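Local atomic coordinates of serine-rich Repeat Adhesion Glycoprotein (Srr1) (Streptococcus agalactiae, PDB entry 4MBO), a protein that binds fibrinogen as a serine-rich repeat surface glycoprotein of a streptococcus, probably through the immunoglobulin-like tandem domains of its binding region. Residues A23-T28 with V44-F49; I130-T135 with N239-M244. All blocks are in the same frame, centred on the assembly; numbering follows the deposited sequence.

Contact 1 lies within the N-terminal immunoglobulin-like domain, where strand 20-25 edges a four-stranded antiparallel sheet and pairs with strand 43-51. Contact 2 is of another kind: the loop after strand 116-126, the next strand of that sheet beyond 43-51, meets a loop of the C-terminal adhesin domain, so that residues 130-135 and 239-244 join the two domains. The contacts do not touch; their centres are 25 Å apart and their nearest atoms about 11 Å. Calcium ions are bound in the vicinity of both, about 8 Å from the side chain of Thr-28 in contact 1 and about 5 Å from that of Asp-242 in contact 2.

Contact 1 of 2, residues A23-T28 with V44-F49; sequences ALKDNT and VLNFAF
Lys-25 and Asn-46 meet across one face of an antiparallel beta pair, in which edge strand 20-25 of the N-terminal immunoglobulin-like sheet runs beside strand 43-51. The short strand axes lie 155° apart and approach to 4.9 Å. Ala-23 with Asn-46 and Lys-25 with Val-44 are hydrogen-bonded pairs, each closed by two backbone bonds; Leu-24 with Leu-45 between them is a non-hydrogen-bonded pair.

On the buried face the two leucines cross obliquely, CD2 of Leu-24 meeting CD1 of Leu-45 at 3.9 Å. The same Leu-45 CD1 also rests 3.5 Å from the carbonyl O of Ala-23. Leu-45 further packs on Leu-64 and Ala-143, and Phe-47 on Phe-60 and Val-62, carrying this face into the domain core.

The other face, with Ala-23, Lys-25, Val-44 and Asn-46, is more open. CG of Asn-46 sits between the backbone N and the carbonyl carbon (chi1 75°), and CB of Ala-23 lies 3.4 Å from Asn-46 OD1. Lys-25 is modelled in two conformers, so its grip on Asn-46 is probably not permanent. In the one described here the extended chain slants across Asn-46, with CE of Lys-25 3.4 Å from Asn-46 OD1. In this conformer Lys-25 NZ donates to Asn-46 OD1 at 2.8 Å from above the amide plane, 40° out of it.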
loop_
_atom_site.group_PDB
_atom_site.type_symbol
_atom_site.label_atom_id
_atom_site.label_comp_id
_atom_site.label_asym_id
_atom_site.label_seq_id
_atom_site.Cartn_x
_atom_site.Cartn_y
_atom_site.Cartn_z
ATOM N N ALA A 23 19.438 -0.661 -12.876
ATOM C CA ALA A 23 18.485 -1.510 -13.541
ATOM C C ALA A 23 17.247 -1.727 -12.708
ATOM O O ALA A 23 17.281 -1.640 -11.462
ATOM C CB ALA A 23 19.098 -2.852 -13.864
ATOM N N LEU A 24 16.130 -1.910 -13.436
ATOM C CA LEU A 24 14.833 -2.285 -12.855
ATOM C C LEU A 24 14.494 -3.664 -13.415
ATOM O O LEU A 24 14.531 -3.895 -14.635
ATOM C CB LEU A 24 13.738 -1.257 -13.181
ATOM C CG LEU A 24 13.852 0.047 -12.421
ATOM C CD1 LEU A 24 13.004 1.110 -13.089
ATOM C CD2 LEU A 24 13.475 -0.102 -10.952
ATOM N N LYS A 25 14.177 -4.595 -12.516
ATOM C CA LYS A 25 13.899 -5.970 -12.907
ATOM C C LYS A 25 12.599 -6.511 -12.310
ATOM O O LYS A 25 12.180 -6.097 -11.218
ATOM C CB LYS A 25 15.095 -6.844 -12.518
ATOM C CG LYS A 25 16.367 -6.493 -13.298
ATOM C CD LYS A 25 17.648 -7.070 -12.697
ATOM C CE LYS A 25 18.856 -6.399 -13.350
ATOM N NZ LYS A 25 20.112 -6.421 -12.545
ATOM N N ASP A 26 11.985 -7.445 -13.037
ATOM C CA ASP A 26 10.696 -8.029 -12.647
ATOM C C ASP A 26 10.702 -9.566 -12.646
ATOM O O ASP A 26 9.671 -10.187 -12.799
ATOM C CB ASP A 26 9.579 -7.500 -13.562
ATOM C CG ASP A 26 9.605 -8.039 -14.995
ATOM O OD1 ASP A 26 10.525 -8.788 -15.400
ATOM O OD2 ASP A 26 8.659 -7.680 -15.763
ATOM N N ASN A 27 11.877 -10.133 -12.461
ATOM C CA ASN A 27 12.028 -11.580 -12.472
ATOM C C ASN A 27 11.186 -12.279 -11.404
ATOM O O ASN A 27 10.695 -13.398 -11.627
ATOM C CB ASN A 27 13.508 -11.924 -12.284
ATOM C CG ASN A 27 14.383 -11.329 -13.372
ATOM O OD1 ASN A 27 13.888 -10.887 -14.412
ATOM N ND2 ASN A 27 15.685 -11.312 -13.140
ATOM N N THR A 28 10.971 -11.601 -10.275
ATOM C CA THR A 28 10.278 -12.209 -9.129
ATOM C C THR A 28 8.738 -12.204 -9.317
ATOM O O THR A 28 8.024 -12.869 -8.573
ATOM C CB THR A 28 10.697 -11.601 -7.771
ATOM O OG1 THR A 28 10.218 -10.259 -7.621
ATOM C CG2 THR A 28 12.205 -11.630 -7.627
ATOM N N VAL A 44 12.274 -4.833 -8.555
ATOM C CA VAL A 44 13.552 -4.784 -7.881
ATOM C C VAL A 44 14.449 -3.746 -8.571
ATOM O O VAL A 44 14.583 -3.729 -9.799
ATOM C CB VAL A 44 14.250 -6.174 -7.881
ATOM C CG1 VAL A 44 15.619 -6.042 -7.228
ATOM C CG2 VAL A 44 13.409 -7.184 -7.074
ATOM N N LEU A 45 15.018 -2.877 -7.767
ATOM C CA LEU A 45 15.978 -1.880 -8.218
ATOM C C LEU A 45 17.383 -2.279 -7.805
ATOM O O LEU A 45 17.628 -2.633 -6.648
ATOM C CB LEU A 45 15.657 -0.542 -7.561
ATOM C CG LEU A 45 16.681 0.595 -7.749
ATOM C CD1 LEU A 45 16.794 0.969 -9.221
ATOM C CD2 LEU A 45 16.285 1.802 -6.912
ATOM N N ASN A 46 18.315 -2.194 -8.746
ATOM C CA ASN A 46 19.689 -2.362 -8.348
ATOM C C ASN A 46 20.572 -1.319 -9.014
ATOM O O ASN A 46 20.282 -0.839 -10.123
ATOM C CB ASN A 46 20.213 -3.747 -8.621
ATOM C CG ASN A 46 20.485 -3.986 -10.058
ATOM O OD1 ASN A 46 19.590 -4.292 -10.816
ATOM N ND2 ASN A 46 21.768 -3.899 -10.445
ATOM N N PHE A 47 21.628 -0.930 -8.314
ATOM C CA PHE A 47 22.590 0.014 -8.858
ATOM C C PHE A 47 23.948 -0.239 -8.244
ATOM O O PHE A 47 24.068 -0.867 -7.190
ATOM C CB PHE A 47 22.132 1.481 -8.664
ATOM C CG PHE A 47 21.911 1.895 -7.245
ATOM C CD1 PHE A 47 22.954 2.405 -6.488
ATOM C CD2 PHE A 47 20.643 1.808 -6.685
ATOM C CE1 PHE A 47 22.738 2.793 -5.166
ATOM C CE2 PHE A 47 20.430 2.202 -5.376
ATOM C CZ PHE A 47 21.474 2.680 -4.630
ATOM N N ALA A 48 24.984 0.268 -8.912
ATOM C CA ALA A 48 26.334 0.110 -8.425
ATOM C C ALA A 48 27.199 1.175 -9.073
ATOM O O ALA A 48 26.866 1.698 -10.151
ATOM C CB ALA A 48 26.858 -1.270 -8.779
ATOM N N PHE A 49 28.309 1.482 -8.425
ATOM C CA PHE A 49 29.288 2.439 -8.939
ATOM C C PHE A 49 30.563 2.382 -8.091
ATOM O O PHE A 49 30.609 1.691 -7.064
ATOM C CB PHE A 49 28.726 3.888 -8.909
ATOM C CG PHE A 49 28.346 4.370 -7.542
ATOM C CD1 PHE A 49 29.275 4.970 -6.695
ATOM C CD2 PHE A 49 27.034 4.226 -7.091
ATOM C CE1 PHE A 49 28.924 5.406 -5.430
ATOM C CE2 PHE A 49 26.689 4.643 -5.817
ATOM C CZ PHE A 49 27.622 5.241 -4.993
#

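Contact 2 of 2, residues I130-T135 with N239-M244; sequences IISKTT and NLTDSM
Ser-132 meets Asp-242 and Ser-243 through its backbone, and the tight part of the contact gathers round one carbonyl oxygen. Ser-132 O accepts two backbone bonds, from Asp-242 N at 2.8 Å in the carbonyl plane and from Ser-243 N, which is tilted 29° out of that plane. CB of Thr-241 lies 3.4 Å from Ser-132 O. Beside it, the methyl CG2 of Thr-241 lies against OG of Ser-132, and OG of Ser-243 comes to 3.7 Å from Ser-132 CB while bonding to Gln-128 O. The carboxylate of Asp-242 belongs to this tight part: Asp-242 OD2 receives Thr-134 N at 2.9 Å on its anti lone pair, while OD1 forms a salt bridge with Arg-174; the two partners probably fix the rotation of the group and favour its charged form.

Thr-241 OG1 accepts from Met-244 N, three residues on, an ST motif that braces the turn; it also bonds Gln-246. The turn belongs to the adhesin domain and Ser-132 to a loop of the immunoglobulin-like domain, so this is a loop-to-loop junction between domains, the touching parts running 86° apart.

The solvent side falls to the exposed Thr-134 and Lys-133. Thr-134 OG1, bonded to Tyr-158 N, also holds a water that reaches Asp-242 OD2 weakly. Lys-133 lies more loosely: its extended chain crosses Asp-242 at about a right angle and leaves Lys-133 NZ 7.0 Å from Asp-242 OD2, while Lys-133 CE passes 3.5 Å from Leu-240 O.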
loop_
_atom_site.group_PDB
_atom_site.type_symbol
_atom_site.label_atom_id
_atom_site.label_comp_id
_atom_site.label_asym_id
_atom_site.label_seq_id
_atom_site.Cartn_x
_atom_site.Cartn_y
_atom_site.Cartn_z
ATOM N N ILE A 130 -0.517 6.707 -6.298
ATOM C CA ILE A 130 -0.432 7.291 -7.648
ATOM C C ILE A 130 -1.111 6.378 -8.657
ATOM O O ILE A 130 -2.011 6.820 -9.367
ATOM C CB ILE A 130 1.023 7.552 -8.021
ATOM C CG1 ILE A 130 1.681 8.487 -6.979
ATOM C CG2 ILE A 130 1.134 8.137 -9.428
ATOM C CD1 ILE A 130 1.034 9.837 -6.901
ATOM N N ILE A 131 -0.690 5.118 -8.735
ATOM C CA ILE A 131 -1.364 4.101 -9.567
ATOM C C ILE A 131 -2.266 3.395 -8.561
ATOM O O ILE A 131 -1.976 2.295 -8.107
ATOM C CB ILE A 131 -0.380 3.141 -10.219
ATOM C CG1 ILE A 131 0.676 3.914 -11.008
ATOM C CG2 ILE A 131 -1.100 2.159 -11.134
ATOM C CD1 ILE A 131 1.806 3.064 -11.521
ATOM N N SER A 132 -3.374 4.056 -8.253
ATOM C CA SER A 132 -4.293 3.607 -7.223
ATOM C C SER A 132 -5.430 2.699 -7.711
ATOM O O SER A 132 -6.257 2.235 -6.916
ATOM C CB SER A 132 -4.836 4.829 -6.521
ATOM O OG SER A 132 -5.556 5.583 -7.464
ATOM N N LYS A 133 -5.510 2.504 -9.027
ATOM C CA LYS A 133 -6.487 1.620 -9.639
ATOM C C LYS A 133 -5.832 0.649 -10.599
ATOM O O LYS A 133 -4.791 0.938 -11.200
ATOM C CB LYS A 133 -7.554 2.428 -10.406
ATOM C CG LYS A 133 -8.442 3.294 -9.542
ATOM C CD LYS A 133 -9.411 4.108 -10.397
ATOM C CE LYS A 133 -10.164 5.160 -9.615
ATOM N NZ LYS A 133 -11.142 5.882 -10.495
ATOM N N THR A 134 -6.473 -0.489 -10.803
ATOM C CA THR A 134 -5.986 -1.483 -11.753
ATOM C C THR A 134 -5.881 -0.849 -13.143
ATOM O O THR A 134 -6.742 -0.074 -13.537
ATOM C CB THR A 134 -6.965 -2.653 -11.804
ATOM O OG1 THR A 134 -6.940 -3.344 -10.537
ATOM C CG2 THR A 134 -6.646 -3.599 -12.896
ATOM N N THR A 135 -4.807 -1.147 -13.859
ATOM C CA THR A 135 -4.613 -0.555 -15.182
ATOM C C THR A 135 -4.708 -1.647 -16.222
ATOM O O THR A 135 -4.189 -2.742 -16.024
ATOM C CB THR A 135 -3.244 0.163 -15.315
ATOM O OG1 THR A 135 -2.163 -0.770 -15.297
ATOM C CG2 THR A 135 -3.053 1.187 -14.183
ATOM N N ASN A 239 -15.597 7.755 -6.623
ATOM C CA ASN A 239 -14.469 8.353 -5.903
ATOM C C ASN A 239 -13.519 7.340 -5.263
ATOM O O ASN A 239 -12.493 7.739 -4.699
ATOM C CB ASN A 239 -14.995 9.277 -4.814
ATOM C CG ASN A 239 -15.785 10.423 -5.370
ATOM O OD1 ASN A 239 -15.319 11.105 -6.270
ATOM N ND2 ASN A 239 -17.002 10.650 -4.848
ATOM N N LEU A 240 -13.863 6.061 -5.345
ATOM C CA LEU A 240 -13.084 5.026 -4.691
ATOM C C LEU A 240 -11.930 4.533 -5.570
ATOM O O LEU A 240 -12.074 4.384 -6.794
ATOM C CB LEU A 240 -13.957 3.827 -4.348
ATOM C CG LEU A 240 -15.107 4.110 -3.376
ATOM C CD1 LEU A 240 -15.943 2.846 -3.271
ATOM C CD2 LEU A 240 -14.639 4.549 -2.002
ATOM N N THR A 241 -10.796 4.282 -4.933
ATOM C CA THR A 241 -9.647 3.687 -5.610
ATOM C C THR A 241 -9.635 2.185 -5.276
ATOM O O THR A 241 -10.409 1.704 -4.439
ATOM C CB THR A 241 -8.323 4.327 -5.115
ATOM O OG1 THR A 241 -8.161 4.045 -3.708
ATOM C CG2 THR A 241 -8.322 5.802 -5.397
ATOM N N ASP A 242 -8.752 1.427 -5.914
ATOM C CA ASP A 242 -8.606 0.017 -5.638
ATOM C C ASP A 242 -7.553 -0.216 -4.533
ATOM O O ASP A 242 -7.616 -1.195 -3.782
ATOM C CB ASP A 242 -8.218 -0.728 -6.924
ATOM C CG ASP A 242 -9.279 -0.629 -8.041
ATOM O OD1 ASP A 242 -10.502 -0.574 -7.727
ATOM O OD2 ASP A 242 -8.884 -0.605 -9.219
ATOM N N SER A 243 -6.549 0.667 -4.432
ATOM C CA SER A 243 -5.558 0.526 -3.352
ATOM C C SER A 243 -6.096 0.955 -2.006
ATOM O O SER A 243 -5.574 0.544 -0.980
ATOM C CB SER A 243 -4.316 1.378 -3.616
ATOM O OG SER A 243 -4.657 2.742 -3.494
ATOM N N MET A 244 -7.135 1.793 -2.017
ATOM C CA MET A 244 -7.731 2.331 -0.821
ATOM C C MET A 244 -6.829 3.313 -0.086
ATOM O O MET A 244 -7.167 3.753 1.002
ATOM C CB MET A 244 -8.234 1.224 0.108
ATOM C CG MET A 244 -9.013 0.161 -0.609
ATOM S SD MET A 244 -9.925 -0.887 0.538
ATOM C CE MET A 244 -10.521 -2.131 -0.591
HETATM O O HOH W 1 -9.375 -3.989 -9.469
#